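Local atomic coordinates of probable intron-encoded endonuclease 1 (Wickerhamomyces canadensis, PDB entry 6X1J), a protein that cuts a specific DNA recognition sequence in the mitochondrial 21S rRNA gene as a LAGLIDADG endonuclease, driving the homing of its own intron. Residues A[68-73]-A[221-226]; A[143-148]-A[209-214]. One frame throughout, in Å; residues are numbered along the deposited sequence.

Contact 1. Residues A[68-73]-A[221-226]; sequences KAYIEH and PEMKYK. With nucleotides of chain C.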
ATOM      1  N   LYS A  68      -7.022   1.441 -12.845  1.00 30.39           N
ATOM      2  CA  LYS A  68      -7.684   0.131 -13.026  1.00 29.24           C
ATOM      3  C   LYS A  68      -6.624  -0.950 -13.113  1.00 27.03           C
ATOM      4  O   LYS A  68      -6.775  -2.027 -12.491  1.00 34.89           O
ATOM      5  CB  LYS A  68      -8.516   0.152 -14.311  1.00 34.21           C
ATOM      6  CG  LYS A  68      -9.340  -1.103 -14.598  1.00 35.43           C
ATOM      7  CD  LYS A  68     -10.196  -0.959 -15.870  1.00 39.59           C
ATOM      8  CE  LYS A  68     -11.205  -2.077 -16.059  1.00 38.18           C
ATOM      9  NZ  LYS A  68     -10.564  -3.195 -16.775  1.00 42.97           N
ATOM     10  N   ALA A  69      -5.598  -0.732 -13.905  1.00 26.09           N
ATOM     11  CA  ALA A  69      -4.547  -1.755 -14.060  1.00 26.42           C
ATOM     12  C   ALA A  69      -3.934  -2.013 -12.681  1.00 29.94           C
ATOM     13  O   ALA A  69      -3.679  -3.166 -12.393  1.00 28.78           O
ATOM     14  CB  ALA A  69      -3.559  -1.331 -15.088  1.00 27.70           C
ATOM     15  N   TYR A  70      -3.798  -0.986 -11.821  1.00 28.83           N
ATOM     16  CA  TYR A  70      -3.095  -1.133 -10.514  1.00 26.45           C
ATOM     17  C   TYR A  70      -3.913  -1.998  -9.545  1.00 25.45           C
ATOM     18  O   TYR A  70      -3.349  -2.968  -8.996  1.00 24.68           O
ATOM     19  CB  TYR A  70      -2.746   0.217  -9.873  1.00 25.82           C
ATOM     20  CG  TYR A  70      -1.893   0.085  -8.628  1.00 26.22           C
ATOM     21  CD1 TYR A  70      -0.705  -0.634  -8.655  1.00 26.83           C
ATOM     22  CD2 TYR A  70      -2.259   0.664  -7.422  1.00 25.96           C
ATOM     23  CE1 TYR A  70       0.091  -0.771  -7.527  1.00 26.20           C
ATOM     24  CE2 TYR A  70      -1.471   0.533  -6.288  1.00 24.86           C
ATOM     25  CZ  TYR A  70      -0.293  -0.186  -6.335  1.00 25.27           C
ATOM     26  OH  TYR A  70       0.490  -0.326  -5.216  1.00 24.00           O
ATOM     27  N   ILE A  71      -5.191  -1.653  -9.308  1.00 24.56           N
ATOM     28  CA  ILE A  71      -6.069  -2.466  -8.432  1.00 27.00           C
ATOM     29  C   ILE A  71      -6.153  -3.906  -8.952  1.00 26.69           C
ATOM     30  O   ILE A  71      -6.179  -4.845  -8.106  1.00 25.82           O
ATOM     31  CB  ILE A  71      -7.459  -1.839  -8.230  1.00 26.98           C
ATOM     32  CG1 ILE A  71      -8.198  -2.531  -7.086  1.00 26.24           C
ATOM     33  CG2 ILE A  71      -8.267  -1.895  -9.507  1.00 28.45           C
ATOM     34  CD1 ILE A  71      -9.396  -1.732  -6.526  1.00 28.16           C
ATOM     35  N   GLU A  72      -6.191  -4.123 -10.255  1.00 25.36           N
ATOM     36  CA  GLU A  72      -6.281  -5.512 -10.786  1.00 29.56           C
ATOM     37  C   GLU A  72      -4.982  -6.287 -10.488  1.00 29.95           C
ATOM     38  O   GLU A  72      -5.049  -7.505 -10.113  1.00 27.54           O
ATOM     39  CB  GLU A  72      -6.561  -5.521 -12.290  1.00 30.16           C
ATOM     40  CG  GLU A  72      -7.989  -5.181 -12.652  1.00 34.94           C
ATOM     41  CD  GLU A  72      -8.220  -5.024 -14.151  1.00 37.81           C
ATOM     42  OE1 GLU A  72      -7.281  -5.310 -14.957  1.00 38.15           O
ATOM     43  OE2 GLU A  72      -9.312  -4.584 -14.510  1.00 37.82           O
ATOM     44  N   HIS A  73      -3.848  -5.591 -10.513  1.00 26.82           N
ATOM     45  CA  HIS A  73      -2.539  -6.149 -10.083  1.00 29.30           C
ATOM     46  C   HIS A  73      -2.545  -6.536  -8.581  1.00 29.31           C
ATOM     47  O   HIS A  73      -2.009  -7.615  -8.249  1.00 27.72           O
ATOM     48  CB  HIS A  73      -1.435  -5.138 -10.386  1.00 28.32           C
ATOM     49  CG  HIS A  73      -0.117  -5.568  -9.849  1.00 28.10           C
ATOM     50  ND1 HIS A  73       0.638  -6.562 -10.460  1.00 27.80           N
ATOM     51  CD2 HIS A  73       0.564  -5.157  -8.758  1.00 25.49           C
ATOM     52  CE1 HIS A  73       1.756  -6.723  -9.787  1.00 25.19           C
ATOM     53  NE2 HIS A  73       1.728  -5.880  -8.729  1.00 27.37           N
ATOM     54  N   PRO A 221       4.101  -1.561 -15.329  1.00 30.08           N
ATOM     55  CA  PRO A 221       4.251  -0.621 -16.444  1.00 28.20           C
ATOM     56  C   PRO A 221       3.363   0.614 -16.333  1.00 24.95           C
ATOM     57  O   PRO A 221       3.803   1.664 -16.711  1.00 31.30           O
ATOM     58  CB  PRO A 221       3.880  -1.479 -17.665  1.00 30.36           C
ATOM     59  CG  PRO A 221       4.192  -2.910 -17.233  1.00 32.47           C
ATOM     60  CD  PRO A 221       3.773  -2.933 -15.776  1.00 30.92           C
ATOM     61  N   GLU A 222       2.181   0.499 -15.754  1.00 25.08           N
ATOM     62  CA  GLU A 222       1.210   1.624 -15.666  1.00 28.20           C
ATOM     63  C   GLU A 222       1.583   2.544 -14.491  1.00 29.70           C
ATOM     64  O   GLU A 222       0.878   3.594 -14.293  1.00 29.15           O
ATOM     65  CB  GLU A 222      -0.224   1.109 -15.485  1.00 30.17           C
ATOM     66  CG  GLU A 222      -0.730   0.224 -16.636  1.00 37.01           C
ATOM     67  CD  GLU A 222      -0.178  -1.205 -16.736  1.00 39.40           C
ATOM     68  OE1 GLU A 222       0.348  -1.748 -15.705  1.00 36.10           O
ATOM     69  OE2 GLU A 222      -0.252  -1.783 -17.858  1.00 40.23           O
ATOM     70  N   MET A 223       2.600   2.186 -13.698  1.00 28.12           N
ATOM     71  CA  MET A 223       3.025   3.075 -12.569  1.00 30.94           C
ATOM     72  C   MET A 223       4.449   3.641 -12.766  1.00 27.38           C
ATOM     73  O   MET A 223       4.939   4.438 -11.894  1.00 24.33           O
ATOM     74  CB  MET A 223       2.875   2.320 -11.237  1.00 31.26           C
ATOM     75  CG  MET A 223       1.410   2.088 -10.850  1.00 33.84           C
ATOM     76  SD  MET A 223       0.466   3.612 -10.773  1.00 39.89           S
ATOM     77  CE  MET A 223      -1.012   3.216  -9.846  1.00 44.99           C
ATOM     78  N   LYS A 224       5.120   3.335 -13.861  1.00 26.48           N
ATOM     79  CA  LYS A 224       6.514   3.819 -14.045  1.00 31.71           C
ATOM     80  C   LYS A 224       6.536   5.351 -14.099  1.00 31.30           C
ATOM     81  O   LYS A 224       7.571   5.920 -13.740  1.00 29.90           O
ATOM     82  CB  LYS A 224       7.137   3.311 -15.336  1.00 33.57           C
ATOM     83  CG  LYS A 224       7.294   1.813 -15.410  1.00 38.88           C
ATOM     84  CD  LYS A 224       8.537   1.325 -14.739  1.00 44.57           C
ATOM     85  CE  LYS A 224       8.928  -0.065 -15.202  1.00 46.70           C
ATOM     86  NZ  LYS A 224       9.363  -0.899 -14.059  1.00 45.26           N
ATOM     87  N   TYR A 225       5.420   5.986 -14.470  1.00 28.81           N
ATOM     88  CA  TYR A 225       5.358   7.443 -14.694  1.00 30.53           C
ATOM     89  C   TYR A 225       5.685   8.205 -13.399  1.00 34.01           C
ATOM     90  O   TYR A 225       6.113   9.384 -13.498  1.00 35.03           O
ATOM     91  CB  TYR A 225       3.999   7.868 -15.240  1.00 28.51           C
ATOM     92  CG  TYR A 225       2.902   7.913 -14.228  1.00 30.60           C
ATOM     93  CD1 TYR A 225       2.149   6.782 -13.968  1.00 30.46           C
ATOM     94  CD2 TYR A 225       2.621   9.074 -13.523  1.00 33.92           C
ATOM     95  CE1 TYR A 225       1.118   6.815 -13.045  1.00 34.68           C
ATOM     96  CE2 TYR A 225       1.600   9.118 -12.586  1.00 34.72           C
ATOM     97  CZ  TYR A 225       0.851   7.976 -12.338  1.00 38.02           C
ATOM     98  OH  TYR A 225      -0.160   7.980 -11.414  1.00 39.54           O
ATOM     99  N   LYS A 226       5.490   7.593 -12.225  1.00 32.96           N
ATOM    100  CA  LYS A 226       5.677   8.303 -10.924  1.00 32.16           C
ATOM    101  C   LYS A 226       7.171   8.520 -10.715  1.00 30.08           C
ATOM    102  O   LYS A 226       7.517   9.402  -9.951  1.00 34.38           O
ATOM    103  CB  LYS A 226       5.077   7.525  -9.750  1.00 33.75           C
ATOM    104  CG  LYS A 226       3.561   7.446  -9.728  1.00 35.70           C
ATOM    105  CD  LYS A 226       3.015   6.956  -8.414  1.00 37.00           C
ATOM    106  CE  LYS A 226       2.551   8.109  -7.565  1.00 37.04           C
ATOM    107  NZ  LYS A 226       1.813   7.662  -6.365  1.00 37.60           N
TER
ATOM    108  P    DC C  18       1.056  11.866  -8.220  1.00 32.51           P
ATOM    109  OP1  DC C  18       0.545  10.859  -9.190  1.00 31.87           O
ATOM    110  OP2  DC C  18       2.526  11.967  -8.022  1.00 27.22           O
ATOM    111  O5'  DC C  18       0.608  13.330  -8.663  1.00 30.68           O
ATOM    112  C5'  DC C  18      -0.753  13.625  -8.825  1.00 30.91           C
ATOM    113  C4'  DC C  18      -0.935  15.114  -8.949  1.00 32.90           C
ATOM    114  O4'  DC C  18      -0.711  15.769  -7.682  1.00 35.48           O
ATOM    115  C3'  DC C  18      -0.085  15.863  -9.980  1.00 35.15           C
ATOM    116  O3'  DC C  18      -0.907  16.333 -11.040  1.00 36.25           O
ATOM    117  C2'  DC C  18       0.633  16.935  -9.157  1.00 36.24           C
ATOM    118  C1'  DC C  18      -0.240  17.072  -7.927  1.00 34.55           C
ATOM    119  N1   DC C  18       0.425  17.543  -6.701  1.00 32.74           N
ATOM    120  C2   DC C  18      -0.087  18.653  -6.024  1.00 33.13           C
ATOM    121  O2   DC C  18      -1.094  19.226  -6.470  1.00 38.19           O
ATOM    122  N3   DC C  18       0.539  19.091  -4.913  1.00 33.87           N
ATOM    123  C4   DC C  18       1.600  18.433  -4.441  1.00 30.46           C
ATOM    124  N4   DC C  18       2.164  18.883  -3.311  1.00 31.48           N
ATOM    125  C5   DC C  18       2.124  17.284  -5.096  1.00 29.25           C
ATOM    126  C6   DC C  18       1.497  16.864  -6.200  1.00 30.06           C
TER
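Met223 and Tyr70 carry this contact between the helix beginning at Lys68 and the loop that follows the last helix. The methionine sends its terminal methyl against the root of the tyrosine: CE lies 3.5 Å from Tyr70 CB, and the same methyl touches CG and both CD atoms. Sulfur SD sits 5.2 Å from the ring centroid, 26° off the ring normal, an oblique Met-aromatic contact in which the two side chains cross at about a right angle. The bend at chi2 (-56°) swings SD and CE toward the ring; CG itself lies near Tyr70 CD1. A long, unbranched and flexible side chain suits this buried place, because it can fit itself to a rigid ring. With CG anti to the backbone N (chi1 -173°), the Tyr70 ring is placed beside Met223, and its hydroxyl hydrogen-bonds Asp147 OD1. Replacing the ring by the methyl of an alanine would probably leave the Met223 methyl without its aromatic partner and Asp147 OD1 without its hydroxyl mate.

Ala69 makes the second meeting point. Its methyl faces the bent aliphatic part of Glu222, CB to CG 3.6 Å, and so small a residue lets the loop pass close to the helix; the carboxylate carbon also lies near this methyl, while Glu222 as a residue is exposed to solvent. Farther along, Lys226 packs against the Tyr225 ring and reaches Met146 O with its NZ. The whole is helix-to-loop packing that ties helix 68-77 of a LAGLIDADG endonuclease to the loop after helix 208-215, beside helix 138-148, which ends in the potassium site.

Contact 2. Residues A[143-148]-A[209-214]; sequences YWFMDD and ELFYNL. With K (potassium ion), chain D; K (potassium ion), chain E; nucleotides of chain C; nucleotides of chain B.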
ATOM      1  N   TYR A 143       5.848  -0.676  -3.429  1.00 21.59           N
ATOM      2  CA  TYR A 143       4.383  -0.581  -3.209  1.00 23.43           C
ATOM      3  C   TYR A 143       4.065   0.723  -2.473  1.00 22.44           C
ATOM      4  O   TYR A 143       3.107   1.393  -2.850  1.00 25.30           O
ATOM      5  CB  TYR A 143       3.860  -1.906  -2.622  1.00 24.06           C
ATOM      6  CG  TYR A 143       3.769  -2.992  -3.670  1.00 23.48           C
ATOM      7  CD1 TYR A 143       2.686  -3.070  -4.546  1.00 25.76           C
ATOM      8  CD2 TYR A 143       4.818  -3.876  -3.883  1.00 25.84           C
ATOM      9  CE1 TYR A 143       2.622  -4.029  -5.566  1.00 24.18           C
ATOM     10  CE2 TYR A 143       4.776  -4.833  -4.901  1.00 24.88           C
ATOM     11  CZ  TYR A 143       3.683  -4.904  -5.749  1.00 24.08           C
ATOM     12  OH  TYR A 143       3.662  -5.865  -6.726  1.00 24.70           O
ATOM     13  N   TRP A 144       4.829   1.071  -1.437  1.00 24.54           N
ATOM     14  CA  TRP A 144       4.662   2.345  -0.703  1.00 23.34           C
ATOM     15  C   TRP A 144       4.760   3.476  -1.719  1.00 22.17           C
ATOM     16  O   TRP A 144       3.917   4.366  -1.721  1.00 21.78           O
ATOM     17  CB  TRP A 144       5.760   2.468   0.318  1.00 24.89           C
ATOM     18  CG  TRP A 144       5.646   3.630   1.235  1.00 24.00           C
ATOM     19  CD1 TRP A 144       4.571   4.437   1.463  1.00 22.76           C
ATOM     20  CD2 TRP A 144       6.644   3.983   2.195  1.00 22.05           C
ATOM     21  NE1 TRP A 144       4.864   5.313   2.472  1.00 22.49           N
ATOM     22  CE2 TRP A 144       6.131   5.059   2.931  1.00 22.44           C
ATOM     23  CE3 TRP A 144       7.933   3.502   2.469  1.00 22.95           C
ATOM     24  CZ2 TRP A 144       6.869   5.661   3.957  1.00 24.13           C
ATOM     25  CZ3 TRP A 144       8.678   4.117   3.448  1.00 22.03           C
ATOM     26  CH2 TRP A 144       8.140   5.172   4.188  1.00 24.65           C
ATOM     27  N   PHE A 145       5.740   3.395  -2.593  1.00 22.42           N
ATOM     28  CA  PHE A 145       5.971   4.453  -3.610  1.00 25.08           C
ATOM     29  C   PHE A 145       4.833   4.489  -4.655  1.00 24.35           C
ATOM     30  O   PHE A 145       4.352   5.584  -5.010  1.00 26.26           O
ATOM     31  CB  PHE A 145       7.372   4.310  -4.226  1.00 27.95           C
ATOM     32  CG  PHE A 145       7.695   5.479  -5.135  1.00 28.29           C
ATOM     33  CD1 PHE A 145       8.073   6.702  -4.606  1.00 28.10           C
ATOM     34  CD2 PHE A 145       7.495   5.389  -6.501  1.00 28.91           C
ATOM     35  CE1 PHE A 145       8.245   7.809  -5.423  1.00 30.94           C
ATOM     36  CE2 PHE A 145       7.690   6.494  -7.319  1.00 31.73           C
ATOM     37  CZ  PHE A 145       8.062   7.699  -6.779  1.00 30.92           C
ATOM     38  N   MET A 146       4.332   3.356  -5.160  1.00 24.44           N
ATOM     39  CA  MET A 146       3.240   3.403  -6.178  1.00 23.03           C
ATOM     40  C   MET A 146       1.997   3.996  -5.512  1.00 23.36           C
ATOM     41  O   MET A 146       1.272   4.787  -6.136  1.00 23.82           O
ATOM     42  CB  MET A 146       2.961   2.018  -6.772  1.00 24.27           C
ATOM     43  CG  MET A 146       4.164   1.463  -7.543  1.00 23.52           C
ATOM     44  SD  MET A 146       3.886  -0.079  -8.487  1.00 26.79           S
ATOM     45  CE  MET A 146       4.241  -1.353  -7.278  1.00 25.95           C
ATOM     46  N   ASP A 147       1.812   3.723  -4.234  1.00 25.64           N
ATOM     47  CA  ASP A 147       0.648   4.223  -3.459  1.00 25.68           C
ATOM     48  C   ASP A 147       0.823   5.724  -3.218  1.00 30.09           C
ATOM     49  O   ASP A 147       0.038   6.526  -3.815  1.00 27.24           O
ATOM     50  CB  ASP A 147       0.485   3.406  -2.186  1.00 25.30           C
ATOM     51  CG  ASP A 147      -0.091   2.014  -2.400  1.00 26.95           C
ATOM     52  OD1 ASP A 147      -0.311   1.635  -3.579  1.00 30.03           O
ATOM     53  OD2 ASP A 147      -0.354   1.324  -1.386  1.00 25.09           O
ATOM     54  N   ASP A 148       1.857   6.099  -2.457  1.00 30.10           N
ATOM     55  CA  ASP A 148       1.977   7.436  -1.800  1.00 29.38           C
ATOM     56  C   ASP A 148       3.145   8.253  -2.371  1.00 26.54           C
ATOM     57  O   ASP A 148       3.442   9.345  -1.842  1.00 25.90           O
ATOM     58  CB  ASP A 148       2.063   7.207  -0.287  1.00 28.62           C
ATOM     59  CG  ASP A 148       0.683   7.201   0.334  1.00 27.21           C
ATOM     60  OD1 ASP A 148      -0.265   6.859  -0.382  1.00 33.17           O
ATOM     61  OD2 ASP A 148       0.554   7.559   1.516  1.00 28.42           O
ATOM     62  N   GLU A 209      19.412   7.555  -8.619  1.00 30.61           N
ATOM     63  CA  GLU A 209      19.907   6.311  -9.268  1.00 34.72           C
ATOM     64  C   GLU A 209      19.751   5.146  -8.280  1.00 31.91           C
ATOM     65  O   GLU A 209      19.228   4.108  -8.703  1.00 31.65           O
ATOM     66  CB  GLU A 209      21.327   6.453  -9.825  1.00 39.30           C
ATOM     67  CG  GLU A 209      21.405   7.122 -11.207  1.00 51.19           C
ATOM     68  CD  GLU A 209      20.436   6.660 -12.302  1.00 58.16           C
ATOM     69  OE1 GLU A 209      20.479   5.469 -12.704  1.00 66.51           O
ATOM     70  OE2 GLU A 209      19.633   7.502 -12.772  1.00 60.41           O
ATOM     71  N   LEU A 210      20.034   5.367  -6.993  1.00 29.57           N
ATOM     72  CA  LEU A 210      19.965   4.332  -5.932  1.00 31.37           C
ATOM     73  C   LEU A 210      18.509   3.891  -5.793  1.00 30.84           C
ATOM     74  O   LEU A 210      18.253   2.678  -5.889  1.00 30.15           O
ATOM     75  CB  LEU A 210      20.507   4.890  -4.606  1.00 32.77           C
ATOM     76  CG  LEU A 210      20.273   4.025  -3.356  1.00 33.00           C
ATOM     77  CD1 LEU A 210      20.857   2.636  -3.546  1.00 32.50           C
ATOM     78  CD2 LEU A 210      20.887   4.671  -2.123  1.00 32.15           C
ATOM     79  N   PHE A 211      17.599   4.848  -5.597  1.00 28.17           N
ATOM     80  CA  PHE A 211      16.171   4.570  -5.310  1.00 27.65           C
ATOM     81  C   PHE A 211      15.587   3.805  -6.492  1.00 28.35           C
ATOM     82  O   PHE A 211      15.092   2.680  -6.349  1.00 24.77           O
ATOM     83  CB  PHE A 211      15.409   5.856  -5.059  1.00 27.02           C
ATOM     84  CG  PHE A 211      14.020   5.640  -4.531  1.00 29.24           C
ATOM     85  CD1 PHE A 211      13.811   5.350  -3.193  1.00 31.59           C
ATOM     86  CD2 PHE A 211      12.929   5.726  -5.365  1.00 32.09           C
ATOM     87  CE1 PHE A 211      12.527   5.194  -2.688  1.00 34.98           C
ATOM     88  CE2 PHE A 211      11.643   5.537  -4.869  1.00 32.66           C
ATOM     89  CZ  PHE A 211      11.443   5.303  -3.527  1.00 35.24           C
ATOM     90  N   TYR A 212      15.817   4.329  -7.685  1.00 30.39           N
ATOM     91  CA  TYR A 212      15.369   3.676  -8.935  1.00 28.27           C
ATOM     92  C   TYR A 212      15.816   2.215  -8.909  1.00 26.84           C
ATOM     93  O   TYR A 212      14.982   1.367  -9.142  1.00 26.98           O
ATOM     94  CB  TYR A 212      15.914   4.419 -10.153  1.00 30.27           C
ATOM     95  CG  TYR A 212      15.499   3.894 -11.510  1.00 31.34           C
ATOM     96  CD1 TYR A 212      14.348   4.355 -12.134  1.00 32.90           C
ATOM     97  CD2 TYR A 212      16.294   2.991 -12.198  1.00 30.93           C
ATOM     98  CE1 TYR A 212      13.992   3.918 -13.403  1.00 35.49           C
ATOM     99  CE2 TYR A 212      15.939   2.516 -13.449  1.00 34.00           C
ATOM    100  CZ  TYR A 212      14.776   2.970 -14.048  1.00 35.26           C
ATOM    101  OH  TYR A 212      14.436   2.518 -15.289  1.00 37.49           O
ATOM    102  N   ASN A 213      17.096   1.949  -8.691  1.00 26.36           N
ATOM    103  CA  ASN A 213      17.676   0.591  -8.851  1.00 29.91           C
ATOM    104  C   ASN A 213      17.140  -0.346  -7.765  1.00 33.14           C
ATOM    105  O   ASN A 213      17.210  -1.582  -8.005  1.00 30.62           O
ATOM    106  CB  ASN A 213      19.208   0.586  -8.869  1.00 31.76           C
ATOM    107  CG  ASN A 213      19.760   1.054 -10.198  1.00 34.69           C
ATOM    108  OD1 ASN A 213      19.263   0.648 -11.233  1.00 34.68           O
ATOM    109  ND2 ASN A 213      20.749   1.936 -10.183  1.00 35.11           N
ATOM    110  N   LEU A 214      16.655   0.204  -6.638  1.00 31.67           N
ATOM    111  CA  LEU A 214      16.008  -0.581  -5.552  1.00 32.99           C
ATOM    112  C   LEU A 214      14.575  -0.921  -5.946  1.00 31.87           C
ATOM    113  O   LEU A 214      14.168  -2.065  -5.681  1.00 30.93           O
ATOM    114  CB  LEU A 214      15.948   0.200  -4.230  1.00 32.86           C
ATOM    115  CG  LEU A 214      17.270   0.575  -3.570  1.00 30.53           C
ATOM    116  CD1 LEU A 214      16.988   1.453  -2.367  1.00 31.08           C
ATOM    117  CD2 LEU A 214      18.084  -0.647  -3.162  1.00 30.81           C
TER
HETATM  118  K     K D 301      -2.103   7.424  -3.639  1.00 38.55           K
HETATM  119  K     K E 302      -1.346   6.713   3.376  1.00 39.93           K
ATOM    120  P    DC C  17      -1.327   9.809  -1.340  1.00 39.65           P
ATOM    121  OP1  DC C  17      -2.393   8.782  -1.300  1.00 42.45           O
ATOM    122  OP2  DC C  17      -0.251   9.747  -0.308  1.00 38.70           O
ATOM    123  O5'  DC C  17      -0.717   9.792  -2.816  1.00 30.77           O
ATOM    124  C5'  DC C  17       0.351  10.643  -3.328  1.00 31.75           C
ATOM    125  C4'  DC C  17      -0.169  11.476  -4.482  1.00 33.26           C
ATOM    126  O4'  DC C  17      -0.882  12.654  -4.008  1.00 30.85           O
ATOM    127  C3'  DC C  17       0.826  11.967  -5.535  1.00 33.56           C
ATOM    128  O3'  DC C  17       0.280  11.637  -6.837  1.00 34.44           O
ATOM    129  C2'  DC C  17       0.920  13.454  -5.245  1.00 28.57           C
ATOM    130  C1'  DC C  17      -0.446  13.809  -4.707  1.00 28.69           C
ATOM    131  N1   DC C  17      -0.485  14.965  -3.768  1.00 27.85           N
ATOM    132  C2   DC C  17      -1.500  15.935  -3.876  1.00 28.50           C
ATOM    133  O2   DC C  17      -2.343  15.837  -4.785  1.00 30.67           O
ATOM    134  N3   DC C  17      -1.534  16.956  -2.989  1.00 27.95           N
ATOM    135  C4   DC C  17      -0.640  17.012  -2.002  1.00 31.14           C
ATOM    136  N4   DC C  17      -0.696  18.049  -1.163  1.00 29.64           N
ATOM    137  C5   DC C  17       0.382  16.031  -1.856  1.00 32.44           C
ATOM    138  C6   DC C  17       0.406  15.022  -2.738  1.00 29.40           C
TER
ATOM    139  P    DC B  15      -4.358   7.850   1.199  1.00 30.27           P
ATOM    140  OP1  DC B  15      -4.401   9.229   1.736  1.00 32.64           O
ATOM    141  OP2  DC B  15      -3.066   7.085   1.010  1.00 31.97           O
ATOM    142  O5'  DC B  15      -5.293   7.152   2.239  1.00 32.89           O
ATOM    143  C5'  DC B  15      -5.431   5.766   2.495  1.00 31.49           C
ATOM    144  C4'  DC B  15      -6.393   5.848   3.654  1.00 32.99           C
ATOM    145  O4'  DC B  15      -7.640   6.442   3.226  1.00 34.01           O
ATOM    146  C3'  DC B  15      -6.721   4.633   4.533  1.00 32.80           C
ATOM    147  O3'  DC B  15      -6.205   5.144   5.776  1.00 40.02           O
ATOM    148  C2'  DC B  15      -8.193   4.396   4.232  1.00 32.43           C
ATOM    149  C1'  DC B  15      -8.716   5.794   3.876  1.00 32.07           C
ATOM    150  N1   DC B  15      -9.876   5.826   2.965  1.00 31.62           N
ATOM    151  C2   DC B  15     -10.999   6.598   3.305  1.00 29.71           C
ATOM    152  O2   DC B  15     -10.990   7.242   4.364  1.00 29.17           O
ATOM    153  N3   DC B  15     -12.071   6.598   2.482  1.00 28.25           N
ATOM    154  C4   DC B  15     -12.032   5.911   1.338  1.00 28.24           C
ATOM    155  N4   DC B  15     -13.107   5.941   0.556  1.00 31.51           N
ATOM    156  C5   DC B  15     -10.892   5.143   0.955  1.00 27.56           C
ATOM    157  C6   DC B  15      -9.861   5.103   1.803  1.00 28.70           C
TER
HETATM  158  O   HOH W   1      -2.519   9.109  -5.593  1.00 38.05           O
HETATM  159  O   HOH W   2      -3.894  10.174  -3.224  1.00 50.99           O
HETATM  160  O   HOH W   3      -3.281   5.888   5.332  1.00 37.74           O
HETATM  161  O   HOH W   4      -1.450   9.535   2.509  1.00 31.79           O
HETATM  162  O   HOH W   5       0.404   8.826   4.988  1.00 32.92           O
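Phe145 offers one face of its ring to the edge of Phe211, whose CE2 and CZ come down on the CD1 side; the closest pair is Phe145 CD1 to Phe211 CE2, 3.8 Å. The ring planes stand at 71° and the centroids 5.3 Å apart, a T-shaped (edge-to-face) stack. It joins a helix of the LAGLIDADG core, 138-148, to the C-terminal helix 208-215. Each phenylalanine has CG anti to its own backbone nitrogen (chi1 -173° and -170°), which lets the two rings meet between backbones whose nearest CA atoms are 10.3 Å apart. Two large, wholly apolar rings suit this buried position, and Leu163 of the neighbouring strand touches both. A second flat group, the Tyr143 ring, has Met146 CE over one face, on the same helix.

The end of helix 138-148 serves the bound DNA. Asp147 contributes its backbone carbonyl O to one potassium ion, at 2.3 Å, which is shared with DC17 of chain C and Asp47, while Asn43 hydrogen-bonds its carboxylate OD2. Asp148 binds through its side chain, where a negative group suits a place beside a cation: OD2 lies 2.8 Å from the other potassium ion, which also takes the carbonyl oxygens of Leu45 and Gly46. Waters add to the shell of this second ion, and OP2 of DC15 of chain B lies 3.0 Å from it.

Overall arrangement
Contact 2 is nested within the span of chain closed by contact 1, and their centres lie about 13 Å apart. Helix 138-148 is the common element: Tyr70 OH of contact 1 is 2.7 Å from Asp147 OD1 and His73 NE2 is 2.8 Å from Tyr143 OH, both probable hydrogen bonds, while Lys226 NZ only packs near Asp147 O. Residues 68-73 and 221-226 therefore touch the helix that ends in the potassium-binding aspartates, and 209-214 packs on it through Phe211. Tyr70, its side chain about 7 Å from a potassium ion, thus bonds the side chain of a residue whose carbonyl binds potassium, consistent with a second-shell role.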